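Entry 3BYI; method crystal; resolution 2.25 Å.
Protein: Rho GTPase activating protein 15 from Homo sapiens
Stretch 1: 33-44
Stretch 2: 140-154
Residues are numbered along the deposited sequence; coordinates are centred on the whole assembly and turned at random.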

ATOM      1  N   SER A  33      -3.959 -15.005  -7.384  1.00 46.56           N
ATOM      2  CA  SER A  33      -2.725 -14.506  -6.745  1.00 47.49           C
ATOM      3  C   SER A  33      -2.987 -14.257  -5.253  1.00 45.01           C
ATOM      4  O   SER A  33      -4.113 -14.371  -4.789  1.00 43.06           O
ATOM      5  CB  SER A  33      -2.261 -13.203  -7.413  1.00 47.59           C
ATOM      6  OG  SER A  33      -3.149 -12.119  -7.177  1.00 48.53           O
ATOM      7  N   THR A  34      -1.932 -13.971  -4.506  1.00 44.21           N
ATOM      8  CA  THR A  34      -2.050 -13.405  -3.164  1.00 41.94           C
ATOM      9  C   THR A  34      -1.432 -12.022  -3.114  1.00 43.84           C
ATOM     10  O   THR A  34      -1.472 -11.346  -2.084  1.00 45.58           O
ATOM     11  CB  THR A  34      -1.466 -14.370  -2.119  1.00 42.96           C
ATOM     12  OG1 THR A  34      -0.120 -14.692  -2.462  1.00 45.23           O
ATOM     13  CG2 THR A  34      -2.297 -15.721  -2.093  1.00 38.97           C
ATOM     14  N   VAL A  35      -0.843 -11.592  -4.234  1.00 43.79           N
ATOM     15  CA  VAL A  35      -0.398 -10.222  -4.388  1.00 43.15           C
ATOM     16  C   VAL A  35      -0.867  -9.668  -5.727  1.00 43.39           C
ATOM     17  O   VAL A  35      -0.591 -10.256  -6.754  1.00 44.57           O
ATOM     18  CB  VAL A  35       1.144 -10.102  -4.328  1.00 45.27           C
ATOM     19  CG1 VAL A  35       1.527  -8.645  -4.284  1.00 37.82           C
ATOM     20  CG2 VAL A  35       1.700 -10.849  -3.125  1.00 39.67           C
ATOM     21  N   PRO A  36      -1.585  -8.538  -5.722  1.00 44.25           N
ATOM     22  CA  PRO A  36      -2.012  -7.997  -7.001  1.00 45.50           C
ATOM     23  C   PRO A  36      -0.869  -7.651  -7.952  1.00 45.70           C
ATOM     24  O   PRO A  36       0.122  -7.041  -7.569  1.00 46.94           O
ATOM     25  CB  PRO A  36      -2.770  -6.721  -6.617  1.00 45.06           C
ATOM     26  CG  PRO A  36      -3.167  -6.919  -5.208  1.00 49.34           C
ATOM     27  CD  PRO A  36      -2.078  -7.733  -4.592  1.00 43.85           C
ATOM     28  N   TRP A  37      -1.033  -8.038  -9.199  1.00 48.78           N
ATOM     29  CA  TRP A  37      -0.092  -7.682 -10.261  1.00 49.18           C
ATOM     30  C   TRP A  37       0.247  -6.195 -10.287  1.00 46.74           C
ATOM     31  O   TRP A  37       1.387  -5.848 -10.536  1.00 46.14           O
ATOM     32  CB  TRP A  37      -0.624  -8.089 -11.640  1.00 50.93           C
ATOM     33  CG  TRP A  37      -0.405  -9.502 -11.859  1.00 56.29           C
ATOM     34  CD1 TRP A  37      -1.337 -10.491 -11.858  1.00 60.45           C
ATOM     35  CD2 TRP A  37       0.851 -10.127 -12.033  1.00 59.29           C
ATOM     36  NE1 TRP A  37      -0.734 -11.697 -12.032  1.00 56.16           N
ATOM     37  CE2 TRP A  37       0.613 -11.505 -12.156  1.00 58.77           C
ATOM     38  CE3 TRP A  37       2.162  -9.651 -12.106  1.00 58.16           C
ATOM     39  CZ2 TRP A  37       1.641 -12.423 -12.388  1.00 64.95           C
ATOM     40  CZ3 TRP A  37       3.180 -10.546 -12.304  1.00 63.48           C
ATOM     41  CH2 TRP A  37       2.920 -11.926 -12.442  1.00 65.50           C
ATOM     42  N   PHE A  38      -0.741  -5.324 -10.075  1.00 44.70           N
ATOM     43  CA  PHE A  38      -0.488  -3.888 -10.166  1.00 46.47           C
ATOM     44  C   PHE A  38       0.490  -3.429  -9.074  1.00 46.59           C
ATOM     45  O   PHE A  38       1.320  -2.567  -9.308  1.00 44.37           O
ATOM     46  CB  PHE A  38      -1.767  -3.064 -10.080  1.00 46.88           C
ATOM     47  CG  PHE A  38      -1.518  -1.557 -10.150  1.00 45.50           C
ATOM     48  CD1 PHE A  38      -1.035  -0.971 -11.310  1.00 46.34           C
ATOM     49  CD2 PHE A  38      -1.772  -0.735  -9.059  1.00 42.02           C
ATOM     50  CE1 PHE A  38      -0.859   0.426 -11.391  1.00 47.88           C
ATOM     51  CE2 PHE A  38      -1.562   0.611  -9.135  1.00 41.84           C
ATOM     52  CZ  PHE A  38      -1.120   1.197 -10.304  1.00 44.40           C
ATOM     53  N   VAL A  39       0.363  -4.028  -7.884  1.00 46.41           N
ATOM     54  CA  VAL A  39       1.258  -3.759  -6.790  1.00 44.08           C
ATOM     55  C   VAL A  39       2.708  -4.190  -7.142  1.00 44.24           C
ATOM     56  O   VAL A  39       3.671  -3.486  -6.864  1.00 43.52           O
ATOM     57  CB  VAL A  39       0.769  -4.441  -5.471  1.00 42.49           C
ATOM     58  CG1 VAL A  39       1.862  -4.362  -4.347  1.00 42.00           C
ATOM     59  CG2 VAL A  39      -0.576  -3.833  -5.005  1.00 41.98           C
ATOM     60  N   LYS A  40       2.854  -5.357  -7.754  1.00 46.77           N
ATOM     61  CA  LYS A  40       4.170  -5.832  -8.113  1.00 45.61           C
ATOM     62  C   LYS A  40       4.767  -5.017  -9.275  1.00 45.80           C
ATOM     63  O   LYS A  40       5.975  -4.782  -9.326  1.00 45.82           O
ATOM     64  CB  LYS A  40       4.134  -7.319  -8.390  1.00 47.57           C
ATOM     65  CG  LYS A  40       3.789  -8.158  -7.163  1.00 47.79           C
ATOM     66  CD  LYS A  40       3.930  -9.694  -7.429  1.00 49.32           C
ATOM     67  CE  LYS A  40       2.916 -10.236  -8.377  1.00 52.81           C
ATOM     68  NZ  LYS A  40       2.980 -11.746  -8.488  1.00 50.91           N
ATOM     69  N   GLN A  41       3.930  -4.582 -10.211  1.00 46.69           N
ATOM     70  CA  GLN A  41       4.392  -3.711 -11.292  1.00 46.73           C
ATOM     71  C   GLN A  41       4.939  -2.380 -10.790  1.00 44.77           C
ATOM     72  O   GLN A  41       5.920  -1.872 -11.323  1.00 44.57           O
ATOM     73  CB  GLN A  41       3.264  -3.343 -12.225  1.00 45.62           C
ATOM     74  CG  GLN A  41       3.177  -4.180 -13.396  1.00 55.61           C
ATOM     75  CD  GLN A  41       2.345  -3.545 -14.462  1.00 59.80           C
ATOM     76  OE1 GLN A  41       1.131  -3.437 -14.321  1.00 58.35           O
ATOM     77  NE2 GLN A  41       2.999  -3.122 -15.557  1.00 51.57           N
ATOM     78  N   CYS A  42       4.213  -1.770  -9.858  1.00 47.12           N
ATOM     79  CA  CYS A  42       4.595  -0.485  -9.311  1.00 45.42           C
ATOM     80  C   CYS A  42       5.885  -0.587  -8.540  1.00 43.36           C
ATOM     81  O   CYS A  42       6.794   0.191  -8.751  1.00 46.37           O
ATOM     82  CB  CYS A  42       3.481   0.066  -8.410  1.00 49.27           C
ATOM     83  SG  CYS A  42       2.096   0.767  -9.363  1.00 42.37           S
ATOM     84  N   ILE A  43       5.948  -1.580  -7.665  1.00 45.62           N
ATOM     85  CA  ILE A  43       7.159  -1.930  -6.929  1.00 44.03           C
ATOM     86  C   ILE A  43       8.347  -2.107  -7.870  1.00 45.33           C
ATOM     87  O   ILE A  43       9.419  -1.532  -7.611  1.00 45.04           O
ATOM     88  CB  ILE A  43       6.964  -3.216  -6.048  1.00 46.30           C
ATOM     89  CG1 ILE A  43       6.149  -2.834  -4.804  1.00 46.15           C
ATOM     90  CG2 ILE A  43       8.325  -3.874  -5.763  1.00 38.02           C
ATOM     91  CD1 ILE A  43       5.715  -3.950  -3.945  1.00 42.34           C
ATOM     92  N   GLU A  44       8.167  -2.860  -8.952  1.00 44.29           N
ATOM     93  CA  GLU A  44       9.269  -3.103  -9.870  1.00 44.64           C
ATOM     94  C   GLU A  44       9.796  -1.792 -10.486  1.00 42.75           C
ATOM     95  O   GLU A  44      10.991  -1.593 -10.607  1.00 42.09           O
ATOM     96  CB  GLU A  44       8.832  -4.046 -10.992  1.00 44.45           C
ATOM     97  CG  GLU A  44       9.935  -4.328 -12.023  1.00 50.72           C
ATOM     98  CD  GLU A  44       9.373  -4.719 -13.386  1.00 68.61           C
ATOM     99  OE1 GLU A  44       8.191  -4.393 -13.697  1.00 60.54           O
ATOM    100  OE2 GLU A  44      10.133  -5.350 -14.144  1.00 64.67           O
ATOM    101  N   PRO A 140      -5.446 -13.234   6.245  1.00 44.01           N
ATOM    102  CA  PRO A 140      -5.737 -13.950   5.021  1.00 44.16           C
ATOM    103  C   PRO A 140      -4.510 -13.839   4.102  1.00 43.20           C
ATOM    104  O   PRO A 140      -3.846 -12.797   4.067  1.00 41.17           O
ATOM    105  CB  PRO A 140      -6.938 -13.195   4.446  1.00 44.98           C
ATOM    106  CG  PRO A 140      -7.454 -12.365   5.546  1.00 42.16           C
ATOM    107  CD  PRO A 140      -6.287 -12.036   6.380  1.00 44.58           C
ATOM    108  N   PRO A 141      -4.172 -14.913   3.394  1.00 42.10           N
ATOM    109  CA  PRO A 141      -2.902 -14.855   2.646  1.00 43.67           C
ATOM    110  C   PRO A 141      -2.698 -13.626   1.729  1.00 42.25           C
ATOM    111  O   PRO A 141      -1.575 -13.166   1.591  1.00 43.61           O
ATOM    112  CB  PRO A 141      -2.910 -16.159   1.830  1.00 41.99           C
ATOM    113  CG  PRO A 141      -3.851 -17.065   2.577  1.00 42.68           C
ATOM    114  CD  PRO A 141      -4.867 -16.201   3.234  1.00 43.87           C
ATOM    115  N   PRO A 142      -3.763 -13.125   1.075  1.00 42.43           N
ATOM    116  CA  PRO A 142      -3.518 -11.903   0.314  1.00 43.33           C
ATOM    117  C   PRO A 142      -3.020 -10.733   1.132  1.00 43.01           C
ATOM    118  O   PRO A 142      -2.225  -9.954   0.633  1.00 43.99           O
ATOM    119  CB  PRO A 142      -4.888 -11.595  -0.322  1.00 45.08           C
ATOM    120  CG  PRO A 142      -5.610 -12.898  -0.314  1.00 40.09           C
ATOM    121  CD  PRO A 142      -5.148 -13.603   0.910  1.00 40.74           C
ATOM    122  N   ASN A 143      -3.456 -10.612   2.382  1.00 44.52           N
ATOM    123  CA  ASN A 143      -3.040  -9.467   3.225  1.00 44.15           C
ATOM    124  C   ASN A 143      -1.610  -9.657   3.721  1.00 40.40           C
ATOM    125  O   ASN A 143      -0.808  -8.771   3.628  1.00 40.15           O
ATOM    126  CB  ASN A 143      -4.017  -9.264   4.408  1.00 42.36           C
ATOM    127  CG  ASN A 143      -5.449  -9.054   3.956  1.00 45.94           C
ATOM    128  OD1 ASN A 143      -6.105  -9.980   3.475  1.00 39.99           O
ATOM    129  ND2 ASN A 143      -5.944  -7.829   4.111  1.00 40.10           N
ATOM    130  N   ARG A 144      -1.315 -10.843   4.233  1.00 42.97           N
ATOM    131  CA  ARG A 144       0.036 -11.206   4.626  1.00 42.60           C
ATOM    132  C   ARG A 144       1.036 -11.121   3.458  1.00 43.97           C
ATOM    133  O   ARG A 144       2.103 -10.566   3.609  1.00 44.91           O
ATOM    134  CB  ARG A 144       0.050 -12.637   5.168  1.00 43.81           C
ATOM    135  CG  ARG A 144       1.486 -13.161   5.376  1.00 49.12           C
ATOM    136  CD  ARG A 144       1.559 -14.450   6.158  1.00 45.25           C
ATOM    137  NE  ARG A 144       0.877 -15.514   5.466  1.00 47.91           N
ATOM    138  CZ  ARG A 144      -0.348 -15.952   5.746  1.00 56.75           C
ATOM    139  NH1 ARG A 144      -1.086 -15.437   6.729  1.00 53.40           N
ATOM    140  NH2 ARG A 144      -0.837 -16.925   5.020  1.00 47.78           N
ATOM    141  N   ASP A 145       0.725 -11.755   2.322  1.00 42.83           N
ATOM    142  CA  ASP A 145       1.663 -11.779   1.216  1.00 42.83           C
ATOM    143  C   ASP A 145       1.890 -10.406   0.585  1.00 42.38           C
ATOM    144  O   ASP A 145       2.999 -10.101   0.146  1.00 38.73           O
ATOM    145  CB  ASP A 145       1.225 -12.754   0.128  1.00 44.22           C
ATOM    146  CG  ASP A 145       1.283 -14.186   0.567  1.00 43.38           C
ATOM    147  OD1 ASP A 145       1.786 -14.486   1.680  1.00 44.79           O
ATOM    148  OD2 ASP A 145       0.797 -15.018  -0.216  1.00 48.20           O
ATOM    149  N   THR A 146       0.834  -9.606   0.509  1.00 42.68           N
ATOM    150  CA  THR A 146       0.949  -8.217   0.027  1.00 42.98           C
ATOM    151  C   THR A 146       1.759  -7.308   1.019  1.00 44.99           C
ATOM    152  O   THR A 146       2.575  -6.467   0.605  1.00 44.77           O
ATOM    153  CB  THR A 146      -0.455  -7.679  -0.286  1.00 39.19           C
ATOM    154  OG1 THR A 146      -1.013  -8.526  -1.280  1.00 43.49           O
ATOM    155  CG2 THR A 146      -0.480  -6.212  -0.819  1.00 39.96           C
ATOM    156  N   MET A 147       1.549  -7.500   2.321  1.00 46.89           N
ATOM    157  CA  MET A 147       2.389  -6.840   3.320  1.00 47.16           C
ATOM    158  C   MET A 147       3.840  -7.205   3.166  1.00 45.28           C
ATOM    159  O   MET A 147       4.706  -6.345   3.222  1.00 46.67           O
ATOM    160  CB  MET A 147       1.968  -7.229   4.745  1.00 47.30           C
ATOM    161  CG  MET A 147       0.717  -6.518   5.224  1.00 45.40           C
ATOM    162  SD  MET A 147       0.349  -6.993   6.885  1.00 47.40           S
ATOM    163  CE  MET A 147      -1.388  -6.508   7.009  1.00 40.20           C
ATOM    164  N   LYS A 148       4.125  -8.490   3.002  1.00 44.87           N
ATOM    165  CA  LYS A 148       5.520  -8.923   2.847  1.00 45.48           C
ATOM    166  C   LYS A 148       6.187  -8.273   1.639  1.00 44.94           C
ATOM    167  O   LYS A 148       7.281  -7.736   1.739  1.00 45.53           O
ATOM    168  CB  LYS A 148       5.607 -10.430   2.724  1.00 47.02           C
ATOM    169  CG  LYS A 148       7.032 -10.957   2.793  1.00 43.12           C
ATOM    170  CD  LYS A 148       7.092 -12.448   2.682  1.00 48.24           C
ATOM    171  CE  LYS A 148       8.545 -12.957   2.816  1.00 52.78           C
ATOM    172  NZ  LYS A 148       8.543 -14.361   3.366  1.00 52.76           N
ATOM    173  N   VAL A 149       5.515  -8.320   0.496  1.00 44.59           N
ATOM    174  CA  VAL A 149       6.044  -7.727  -0.723  1.00 43.81           C
ATOM    175  C   VAL A 149       6.229  -6.184  -0.551  1.00 44.60           C
ATOM    176  O   VAL A 149       7.285  -5.644  -0.885  1.00 46.55           O
ATOM    177  CB  VAL A 149       5.148  -8.125  -1.948  1.00 43.27           C
ATOM    178  CG1 VAL A 149       5.378  -7.236  -3.129  1.00 45.34           C
ATOM    179  CG2 VAL A 149       5.376  -9.594  -2.354  1.00 43.05           C
ATOM    180  N   LEU A 150       5.225  -5.486  -0.030  1.00 45.00           N
ATOM    181  CA  LEU A 150       5.325  -4.041   0.119  1.00 44.60           C
ATOM    182  C   LEU A 150       6.392  -3.637   1.162  1.00 43.48           C
ATOM    183  O   LEU A 150       7.261  -2.846   0.883  1.00 46.19           O
ATOM    184  CB  LEU A 150       3.960  -3.436   0.453  1.00 45.20           C
ATOM    185  CG  LEU A 150       3.936  -1.927   0.699  1.00 45.49           C
ATOM    186  CD1 LEU A 150       4.243  -1.110  -0.549  1.00 37.99           C
ATOM    187  CD2 LEU A 150       2.613  -1.569   1.283  1.00 36.31           C
ATOM    188  N   PHE A 151       6.330  -4.177   2.367  1.00 45.47           N
ATOM    189  CA  PHE A 151       7.341  -3.848   3.370  1.00 44.51           C
ATOM    190  C   PHE A 151       8.763  -4.274   2.963  1.00 43.69           C
ATOM    191  O   PHE A 151       9.720  -3.583   3.256  1.00 43.44           O
ATOM    192  CB  PHE A 151       6.939  -4.405   4.734  1.00 46.04           C
ATOM    193  CG  PHE A 151       5.799  -3.645   5.352  1.00 47.02           C
ATOM    194  CD1 PHE A 151       4.551  -4.225   5.510  1.00 48.21           C
ATOM    195  CD2 PHE A 151       5.982  -2.331   5.739  1.00 48.86           C
ATOM    196  CE1 PHE A 151       3.502  -3.514   6.052  1.00 46.05           C
ATOM    197  CE2 PHE A 151       4.941  -1.599   6.266  1.00 52.42           C
ATOM    198  CZ  PHE A 151       3.693  -2.196   6.421  1.00 44.11           C
ATOM    199  N   GLY A 152       8.886  -5.406   2.290  1.00 41.38           N
ATOM    200  CA  GLY A 152      10.184  -5.873   1.785  1.00 42.46           C
ATOM    201  C   GLY A 152      10.767  -4.849   0.821  1.00 44.58           C
ATOM    202  O   GLY A 152      11.928  -4.522   0.896  1.00 44.02           O
ATOM    203  N   HIS A 153       9.924  -4.343  -0.078  1.00 44.09           N
ATOM    204  CA  HIS A 153      10.281  -3.247  -0.974  1.00 44.38           C
ATOM    205  C   HIS A 153      10.711  -1.989  -0.229  1.00 44.08           C
ATOM    206  O   HIS A 153      11.670  -1.304  -0.613  1.00 41.94           O
ATOM    207  CB  HIS A 153       9.054  -2.919  -1.854  1.00 45.67           C
ATOM    208  CG  HIS A 153       9.172  -1.641  -2.633  1.00 45.05           C
ATOM    209  ND1 HIS A 153      10.145  -1.428  -3.591  1.00 49.21           N
ATOM    210  CD2 HIS A 153       8.430  -0.518  -2.605  1.00 39.69           C
ATOM    211  CE1 HIS A 153       9.987  -0.227  -4.123  1.00 41.43           C
ATOM    212  NE2 HIS A 153       8.957   0.351  -3.534  1.00 42.82           N
ATOM    213  N   LEU A 154       9.940  -1.640   0.800  1.00 46.27           N
ATOM    214  CA  LEU A 154      10.199  -0.414   1.541  1.00 46.05           C
ATOM    215  C   LEU A 154      11.500  -0.479   2.313  1.00 45.57           C
ATOM    216  O   LEU A 154      12.118   0.551   2.541  1.00 45.72           O
ATOM    217  CB  LEU A 154       9.005  -0.027   2.455  1.00 48.88           C
ATOM    218  CG  LEU A 154       7.660   0.298   1.736  1.00 48.03           C
ATOM    219  CD1 LEU A 154       6.540   0.536   2.754  1.00 40.85           C
ATOM    220  CD2 LEU A 154       7.828   1.490   0.820  1.00 36.89           C
TER

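How does the loop ahead of the first helix take hold of the second? Most of the polar work falls to Thr-34, whose CA lies 4.1 Å from the CA of Pro-142 and whose CA-to-CB bond points toward the other stretch. With chi1 in the p well, its side chain donates a hydrogen bond from Thr-34 OG1 to Asp-145 OD2. At 2.4 Å between these two atoms the bond is very short. The methyl group also reaches Pro-141, with Thr-34 CG2 4.0 Å from Pro-141 CB, so one small side chain meets both a carboxylate and a proline ring.

What does the carbonyl of Thr-34 meet? Thr-34 O sits 3.0 Å from Thr-146 OG1, within hydrogen-bonding reach, but the same hydroxyl also lies 2.7 Å from Pro-142 O, one turn back in its own helix. A single proton has two possible acceptors here, and the geometry does not settle which one takes it. The two carbonyl oxygens, Thr-34 O and Pro-142 O, are 3.1 Å apart and, both being acceptors, cannot bond to each other. Thr-34 O also receives a CA-H...O contact from Pro-142 CA at 3.2 Å, a polarised C-H group that offers the oxygen a further approach.

How does the contact turn apolar as the chain moves on? Val-35, buried and with its CA-to-CB bond sideways, lays CG2 3.8 Å from Asp-145 CB and 4.0 Å from Val-149 CG2, thus spanning one turn of the second helix. The Thr-146 hydroxyl stays close to the loop here as well, with Pro-36 CD 3.6 Å from Thr-146 OG1. Pro-36 then occupies the N-cap position, and the first helix begins at Trp-37.

Where do the two helices themselves meet? Their axes run nearly parallel, at 7°, but come no closer than 10.7 Å, so side chains must bridge the gap. Trp-37, Phe-38 and Gln-41 make no contact with the other stretch, and Lys-40 only brushes it, with CG 4.4 Å from Val-149 CG1. Ile-43 does far more, its CA-to-CB bond pointing toward the second helix and 94 Å² of its surface covered. Its CD1 packs 3.4 Å from Val-149 CG1 and 4.1 Å from Leu-150 CA. One turn further along, Ile-43 CG1 lies over a face of the His-153 ring, 4.1 Å from the ring centroid and 23° off the normal, in a CH-pi contact. Both ring nitrogens of His-153 are hydrogen-bonded elsewhere in the structure.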